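Local structure of galactokinase (Bifidobacterium longum subsp. infantis ATCC 15697 = JCM 1222 = DSM 20088, 6TEQ) at residues A[33-44]-A[56-67]; A[18-27]-A[124-132]. The protein probably phosphorylates galactose at the expense of ATP, as a GHMP-family sugar kinase, and here holds 2-deoxy-2-fluoro-galactose in its sugar pocket. All coordinates share one frame; numbering follows the deposited sequence. Where two conformers were deposited one is given.

Contact 1: A[33-44]-A[56-67]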
# COMPACT_ATOMS: atom_id res chain seq x y z
N GLY A 33 5.07 24.25 -6.21
CA GLY A 33 5.07 23.85 -4.80
C GLY A 33 5.65 22.44 -4.69
O GLY A 33 6.12 21.87 -5.70
N VAL A 34 5.50 21.85 -3.53
CA VAL A 34 5.89 20.48 -3.21
C VAL A 34 4.71 19.83 -2.51
O VAL A 34 4.14 20.48 -1.58
CB VAL A 34 7.16 20.44 -2.37
CG1 VAL A 34 7.54 19.03 -2.01
CG2 VAL A 34 8.36 21.11 -3.05
N TRP A 35 4.37 18.63 -3.01
CA TRP A 35 3.37 17.79 -2.38
C TRP A 35 4.04 16.50 -1.92
O TRP A 35 5.16 16.25 -2.32
CB TRP A 35 2.19 17.59 -3.29
CG TRP A 35 1.49 18.88 -3.66
CD1 TRP A 35 0.29 19.28 -3.17
CD2 TRP A 35 1.89 19.90 -4.59
NE1 TRP A 35 -0.10 20.44 -3.78
CE2 TRP A 35 0.84 20.85 -4.65
CE3 TRP A 35 3.00 20.08 -5.43
CZ2 TRP A 35 0.93 22.03 -5.39
CZ3 TRP A 35 3.03 21.16 -6.26
CH2 TRP A 35 2.02 22.15 -6.22
N ALA A 36 3.36 15.74 -1.08
CA ALA A 36 3.92 14.44 -0.66
C ALA A 36 2.82 13.49 -0.30
O ALA A 36 1.72 13.93 0.03
CB ALA A 36 4.91 14.60 0.46
N ALA A 37 3.09 12.21 -0.55
CA ALA A 37 2.18 11.14 -0.16
C ALA A 37 2.99 10.07 0.52
O ALA A 37 4.13 9.76 0.10
CB ALA A 37 1.44 10.64 -1.37
N PRO A 38 2.40 9.43 1.54
CA PRO A 38 3.12 8.39 2.27
C PRO A 38 3.00 7.01 1.63
O PRO A 38 2.08 6.66 0.90
CB PRO A 38 2.47 8.43 3.64
CG PRO A 38 1.00 8.73 3.30
CD PRO A 38 1.13 9.80 2.22
N GLY A 39 3.98 6.18 1.98
CA GLY A 39 3.82 4.74 1.85
C GLY A 39 2.91 4.23 2.96
O GLY A 39 2.39 5.03 3.72
N ARG A 40 2.71 2.91 3.01
CA ARG A 40 1.71 2.37 3.92
C ARG A 40 2.14 1.01 4.41
O ARG A 40 2.83 0.25 3.66
CB ARG A 40 0.35 2.30 3.23
CG ARG A 40 0.23 1.32 2.08
CD ARG A 40 -0.26 -0.03 2.50
NE ARG A 40 -0.18 -1.00 1.41
CZ ARG A 40 0.85 -1.75 1.10
NH1 ARG A 40 0.78 -2.55 0.05
NH2 ARG A 40 1.92 -1.81 1.88
N VAL A 41 1.61 0.62 5.57
CA VAL A 41 1.57 -0.81 5.96
C VAL A 41 0.12 -1.22 6.21
O VAL A 41 -0.60 -0.58 6.98
CB VAL A 41 2.47 -1.11 7.17
CG1 VAL A 41 3.91 -1.28 6.78
CG2 VAL A 41 2.42 -0.00 8.18
N ASN A 42 -0.24 -2.34 5.61
CA ASN A 42 -1.56 -2.93 5.85
C ASN A 42 -1.45 -3.72 7.14
O ASN A 42 -0.71 -4.69 7.21
CB ASN A 42 -2.05 -3.74 4.66
CG ASN A 42 -3.53 -3.97 4.74
OD1 ASN A 42 -4.23 -3.24 5.44
ND2 ASN A 42 -3.96 -5.01 4.06
N LEU A 43 -2.19 -3.32 8.15
CA LEU A 43 -2.09 -4.05 9.42
C LEU A 43 -2.66 -5.45 9.21
O LEU A 43 -2.12 -6.41 9.77
CB LEU A 43 -2.79 -3.31 10.55
CG LEU A 43 -2.27 -1.94 10.91
CD1 LEU A 43 -3.19 -1.33 11.92
CD2 LEU A 43 -0.83 -1.99 11.43
N ILE A 44 -3.82 -5.53 8.56
CA ILE A 44 -4.50 -6.82 8.31
C ILE A 44 -5.59 -6.55 7.28
O ILE A 44 -5.94 -5.40 7.06
CB ILE A 44 -5.05 -7.34 9.68
CG1 ILE A 44 -5.41 -8.80 9.61
CG2 ILE A 44 -6.18 -6.51 10.24
CD1 ILE A 44 -5.62 -9.45 10.97
N LEU A 56 -7.18 -2.67 6.66
CA LEU A 56 -6.81 -1.82 7.81
C LEU A 56 -5.40 -1.30 7.68
O LEU A 56 -4.53 -1.72 8.45
CB LEU A 56 -7.05 -2.61 9.09
CG LEU A 56 -7.05 -1.77 10.36
CD1 LEU A 56 -8.27 -0.83 10.40
CD2 LEU A 56 -7.05 -2.67 11.57
N PRO A 57 -5.16 -0.38 6.72
CA PRO A 57 -3.83 0.21 6.62
C PRO A 57 -3.62 1.43 7.51
O PRO A 57 -4.55 2.05 7.99
CB PRO A 57 -3.77 0.64 5.15
CG PRO A 57 -5.21 1.01 4.80
CD PRO A 57 -6.04 -0.07 5.55
N ILE A 58 -2.33 1.67 7.75
CA ILE A 58 -1.81 2.95 8.29
C ILE A 58 -0.89 3.54 7.25
O ILE A 58 -0.27 2.78 6.44
CB ILE A 58 -1.10 2.76 9.63
CG1 ILE A 58 0.10 1.83 9.53
CG2 ILE A 58 -2.09 2.30 10.67
CD1 ILE A 58 1.02 1.88 10.69
N ALA A 59 -0.78 4.85 7.30
CA ALA A 59 0.20 5.56 6.46
C ALA A 59 1.50 5.59 7.25
O ALA A 59 1.52 5.94 8.47
CB ALA A 59 -0.28 6.94 6.17
N LEU A 60 2.61 5.27 6.59
CA LEU A 60 3.93 5.43 7.21
C LEU A 60 4.34 6.91 7.28
O LEU A 60 3.86 7.75 6.53
CB LEU A 60 4.95 4.63 6.42
CG LEU A 60 4.88 3.12 6.56
CD1 LEU A 60 5.79 2.53 5.51
CD2 LEU A 60 5.33 2.70 7.94
N PRO A 61 5.32 7.26 8.14
CA PRO A 61 5.86 8.60 8.08
C PRO A 61 6.70 8.83 6.81
O PRO A 61 6.94 9.96 6.42
CB PRO A 61 6.77 8.63 9.28
CG PRO A 61 7.08 7.21 9.65
CD PRO A 61 5.88 6.43 9.21
N HIS A 62 7.13 7.74 6.20
CA HIS A 62 7.98 7.73 4.99
C HIS A 62 7.12 8.19 3.82
O HIS A 62 6.05 7.59 3.56
CB HIS A 62 8.50 6.33 4.68
CG HIS A 62 9.35 5.81 5.78
ND1 HIS A 62 8.79 5.42 6.98
CD2 HIS A 62 10.69 5.65 5.89
CE1 HIS A 62 9.77 5.07 7.81
NE2 HIS A 62 10.94 5.16 7.14
N ARG A 63 7.55 9.22 3.10
CA ARG A 63 6.79 9.86 2.03
C ARG A 63 7.64 9.97 0.76
O ARG A 63 8.91 10.05 0.85
CB ARG A 63 6.27 11.20 2.48
CG ARG A 63 5.30 11.10 3.66
CD ARG A 63 5.17 12.36 4.48
NE ARG A 63 4.32 13.41 3.92
CZ ARG A 63 2.99 13.45 3.96
NH1 ARG A 63 2.30 12.46 4.50
NH2 ARG A 63 2.35 14.51 3.49
N THR A 64 6.91 10.09 -0.34
CA THR A 64 7.45 10.53 -1.64
C THR A 64 7.08 12.01 -1.75
O THR A 64 5.86 12.33 -1.69
CB THR A 64 6.89 9.72 -2.78
OG1 THR A 64 7.41 8.42 -2.58
CG2 THR A 64 7.22 10.21 -4.18
N PHE A 65 8.06 12.85 -2.04
CA PHE A 65 7.91 14.30 -2.21
C PHE A 65 8.04 14.64 -3.68
O PHE A 65 8.92 14.12 -4.38
CB PHE A 65 8.98 15.07 -1.44
CG PHE A 65 8.79 14.94 0.04
CD1 PHE A 65 9.26 13.84 0.70
CD2 PHE A 65 8.32 16.00 0.80
CE1 PHE A 65 9.05 13.71 2.06
CE2 PHE A 65 8.07 15.87 2.15
CZ PHE A 65 8.48 14.73 2.78
N ILE A 66 7.05 15.36 -4.16
CA ILE A 66 7.00 15.77 -5.58
C ILE A 66 7.07 17.28 -5.62
O ILE A 66 6.17 17.96 -5.09
CB ILE A 66 5.77 15.29 -6.34
CG1 ILE A 66 5.85 15.55 -7.86
CG2 ILE A 66 4.47 15.74 -5.70
CD1 ILE A 66 4.60 15.16 -8.59
N ALA A 67 8.10 17.78 -6.27
CA ALA A 67 8.15 19.22 -6.66
C ALA A 67 7.55 19.30 -8.07
O ALA A 67 7.99 18.55 -8.95
CB ALA A 67 9.57 19.73 -6.58

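Contact 2: A[18-27]-A[124-132]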
# COMPACT_ATOMS: atom_id res chain seq x y z
N GLN A 18 14.96 18.75 -0.65
CA GLN A 18 15.57 17.84 -1.63
C GLN A 18 14.78 17.81 -2.93
O GLN A 18 15.38 17.78 -4.03
CB GLN A 18 15.70 16.45 -1.00
CG GLN A 18 16.80 16.38 0.05
CD GLN A 18 16.85 15.04 0.75
OE1 GLN A 18 16.78 14.02 0.11
NE2 GLN A 18 17.22 15.06 2.03
N ALA A 19 13.45 17.79 -2.86
CA ALA A 19 12.59 17.77 -4.05
C ALA A 19 12.75 19.09 -4.78
O ALA A 19 12.87 19.08 -6.04
CB ALA A 19 11.16 17.54 -3.67
N THR A 20 12.83 20.19 -4.03
CA THR A 20 12.97 21.54 -4.64
C THR A 20 14.32 21.64 -5.36
O THR A 20 14.35 22.07 -6.47
CB THR A 20 12.77 22.65 -3.62
OG1 THR A 20 11.47 22.53 -3.03
CG2 THR A 20 12.89 23.99 -4.30
N LYS A 21 15.40 21.24 -4.70
CA LYS A 21 16.74 21.29 -5.28
C LYS A 21 16.79 20.42 -6.56
O LYS A 21 17.39 20.84 -7.57
CB LYS A 21 17.77 20.87 -4.22
CG LYS A 21 19.23 20.77 -4.71
CD LYS A 21 20.21 20.72 -3.58
CE LYS A 21 21.66 20.40 -3.94
NZ LYS A 21 22.04 20.71 -5.33
N LEU A 22 16.25 19.21 -6.55
CA LEU A 22 16.31 18.36 -7.75
C LEU A 22 15.52 19.05 -8.87
O LEU A 22 15.91 18.99 -10.05
CB LEU A 22 15.75 16.97 -7.44
CG LEU A 22 15.71 16.00 -8.60
CD1 LEU A 22 17.10 15.73 -9.12
CD2 LEU A 22 15.11 14.68 -8.17
N PHE A 23 14.43 19.67 -8.51
CA PHE A 23 13.58 20.36 -9.52
C PHE A 23 14.39 21.53 -10.13
O PHE A 23 14.48 21.61 -11.36
CB PHE A 23 12.30 20.89 -8.88
CG PHE A 23 11.34 21.43 -9.90
CD1 PHE A 23 11.57 22.70 -10.45
CD2 PHE A 23 10.30 20.66 -10.34
CE1 PHE A 23 10.71 23.17 -11.40
CE2 PHE A 23 9.41 21.13 -11.30
CZ PHE A 23 9.63 22.39 -11.82
N VAL A 24 15.02 22.35 -9.30
CA VAL A 24 15.76 23.57 -9.77
C VAL A 24 16.98 23.10 -10.54
O VAL A 24 17.24 23.64 -11.65
CB VAL A 24 16.09 24.52 -8.59
CG1 VAL A 24 17.07 25.62 -8.98
CG2 VAL A 24 14.82 25.18 -8.04
N ASP A 25 17.71 22.09 -10.03
CA ASP A 25 18.89 21.50 -10.74
C ASP A 25 18.52 20.93 -12.14
O ASP A 25 19.37 20.87 -13.07
CB ASP A 25 19.50 20.40 -9.87
CG ASP A 25 20.25 21.01 -8.70
OD1 ASP A 25 20.39 22.27 -8.69
OD2 ASP A 25 20.67 20.24 -7.82
N THR A 26 17.33 20.40 -12.28
CA THR A 26 16.94 19.66 -13.49
C THR A 26 16.30 20.65 -14.48
O THR A 26 16.62 20.53 -15.69
CB THR A 26 15.98 18.53 -13.16
OG1 THR A 26 16.50 17.63 -12.19
CG2 THR A 26 15.63 17.78 -14.42
N TYR A 27 15.39 21.52 -14.01
CA TYR A 27 14.50 22.33 -14.87
C TYR A 27 14.78 23.83 -14.82
O TYR A 27 14.26 24.50 -15.71
CB TYR A 27 13.04 22.11 -14.46
CG TYR A 27 12.62 20.68 -14.45
CD1 TYR A 27 12.77 19.90 -15.57
CD2 TYR A 27 12.10 20.06 -13.33
CE1 TYR A 27 12.39 18.57 -15.62
CE2 TYR A 27 11.74 18.71 -13.35
CZ TYR A 27 11.89 17.94 -14.48
OH TYR A 27 11.51 16.62 -14.61
N GLY A 124 0.23 19.42 -19.34
CA GLY A 124 1.52 18.85 -19.00
C GLY A 124 2.01 19.27 -17.66
O GLY A 124 1.37 20.15 -16.95
N PHE A 125 3.20 18.80 -17.34
CA PHE A 125 3.86 19.23 -16.10
C PHE A 125 5.33 18.80 -16.10
O PHE A 125 5.74 17.87 -16.81
CB PHE A 125 3.14 18.71 -14.86
CG PHE A 125 3.14 17.22 -14.69
CD1 PHE A 125 2.17 16.47 -15.30
CD2 PHE A 125 4.07 16.59 -13.89
CE1 PHE A 125 2.10 15.09 -15.10
CE2 PHE A 125 4.04 15.21 -13.73
CZ PHE A 125 3.08 14.46 -14.34
N ASP A 126 6.09 19.52 -15.29
CA ASP A 126 7.47 19.16 -14.90
C ASP A 126 7.43 18.72 -13.46
O ASP A 126 6.79 19.39 -12.65
CB ASP A 126 8.40 20.32 -15.09
CG ASP A 126 8.55 20.77 -16.52
OD1 ASP A 126 8.57 19.85 -17.45
OD2 ASP A 126 8.73 22.02 -16.70
N ALA A 127 8.11 17.62 -13.15
CA ALA A 127 8.19 17.18 -11.75
C ALA A 127 9.54 16.56 -11.42
O ALA A 127 10.18 15.91 -12.30
CB ALA A 127 7.04 16.26 -11.39
N ALA A 128 9.83 16.65 -10.14
CA ALA A 128 10.98 16.01 -9.50
C ALA A 128 10.48 15.28 -8.25
O ALA A 128 9.79 15.84 -7.41
CB ALA A 128 12.06 16.97 -9.13
N PHE A 129 10.85 14.03 -8.16
CA PHE A 129 10.49 13.17 -7.00
C PHE A 129 11.74 12.83 -6.16
O PHE A 129 12.79 12.43 -6.71
CB PHE A 129 9.96 11.83 -7.52
CG PHE A 129 8.68 11.97 -8.25
CD1 PHE A 129 7.50 11.95 -7.53
CD2 PHE A 129 8.65 12.24 -9.60
CE1 PHE A 129 6.29 12.04 -8.20
CE2 PHE A 129 7.44 12.35 -10.25
CZ PHE A 129 6.28 12.30 -9.55
N VAL A 130 11.58 12.94 -4.85
CA VAL A 130 12.51 12.44 -3.82
C VAL A 130 11.67 11.60 -2.86
O VAL A 130 10.65 12.08 -2.42
CB VAL A 130 13.29 13.55 -3.10
CG1 VAL A 130 14.09 12.95 -1.99
CG2 VAL A 130 14.17 14.33 -4.10
N SER A 131 12.08 10.35 -2.61
CA SER A 131 11.33 9.45 -1.73
C SER A 131 12.22 8.86 -0.65
O SER A 131 13.43 8.67 -0.88
CB SER A 131 10.67 8.37 -2.57
OG SER A 131 9.79 7.59 -1.81
N CYS A 132 11.60 8.44 0.45
CA CYS A 132 12.23 7.53 1.40
C CYS A 132 11.35 6.27 1.59
O CYS A 132 11.58 5.58 2.58
CB CYS A 132 12.51 8.23 2.70
SG CYS A 132 11.01 8.84 3.50

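Contact 1: A[33-44]-A[56-67]
The backbone N of L56 is gripped by two acceptors at the end of the hairpin next to its connecting loop: N42 OD1, 3.2 Å away and met in its carbonyl plane, and I44 O, which L56 N reaches at 3.0 Å in a weak, strongly bent bond. N42 has CG anti to its backbone nitrogen (chi1 -162°), which swings OD1 across to strand 54-70 while ND2 turns to E46 and the carbonyl of G45. From here the two strands run antiparallel, paired in both directions by W35 with I66, A37 with T64 and V41 with I58. The ladder slips by two residues between P38 and R40, a beta bulge at which G39 N binds H62 O but G39 O receives L60 N, so that P61 can turn the corner outside the pairing. On the face carrying A36, P38, R63 and F65, the methyl of A36 makes a CH-pi contact over the F65 ring, its CB 3.9 Å from the ring centroid. R63 lies alongside P38, pointing the same way, and a bend at chi3 (79°) carries the guanidinium back along strand 33-42, NH1 coming 3.7 Å from P38 CD and NE 3.7 Å from A36 CB. One guanidinium face rests over A36 C, and a salt bridge to E415 fixes the far end. A leucine in place of R63 would probably leave the E415 carboxylate without its charged mate and strip the cover from A36 and P38. Beyond the bulge R40 leaves the same face; its NE forms a salt bridge with D191, and the side chain touches the bound 2-deoxy-2-fluoro-galactose. The whole is a long, bulged antiparallel hairpin of the sheet, within the galactokinase galactose-binding signature, whose loop-side end reaches the sugar pocket.

Contact 2: A[18-27]-A[124-132]
Y27 lays its ring over D126, whose CB sits 4.0 Å from the ring centroid and almost on the normal, and this pair anchors one end of a helix-on-sheet layer in the GHMP kinase fold. Helix 12-27 runs roughly antiparallel to strand 125-131 and packs on the face bearing D126, A128 and V130. The planes of the Y27 ring and the D126 carboxylate are nearly parallel, 15° apart, while salt bridges to R77 and R71 hold the D126 OD1 end. T26 CG2 lies on the opposite face of Y27, so the ring is sandwiched, and its OH donates to A127 O at 2.8 Å from well above that carbonyl's plane. F23 is turned differently. With its ring set opposite the backbone nitrogen (chi1 -172°), it comes back toward the strand and meets it edge-on: CE2 is 3.4 Å from D126 O, near the ring plane. Over the F23 face stands the rim of Y27, the latter's CD2 3.4 Å above the centre. A128, small enough to admit the helix closely, puts its CB under the backbone of F23, 3.6 Å from F23 N, with L22 CG at 3.8 Å. Farther along, the V130 side chain crosses that of Q18 at about a right angle, with CG1 3.6 Å from Q18 OE1, while CG2 sits 3.7 Å from Q18 O.

Contacts 1 and 2 meet along the shared edge of strands 54-70 and 125-131, neighbours in one sheet, although their centres lie 18 Å apart. T64 OG1 and S131 OG, 2.6 Å apart, probably share a hydrogen bond, and F65 N probably binds V130 O at 2.7 Å. Helix 12-27 spans both: A67 CB packs 3.4 Å from A19 O, and F23 CD2 lies 3.4 Å from A67 O. Contact 1 extends to the sugar ligand, the R40 side chain about 3 Å from the bound fluorogalactose. Contact 2 stays remote from the sugar, but the side chain of F129 is about 5 Å from that of S80, which binds ADP in another structure of this protein; no nucleotide is bound here.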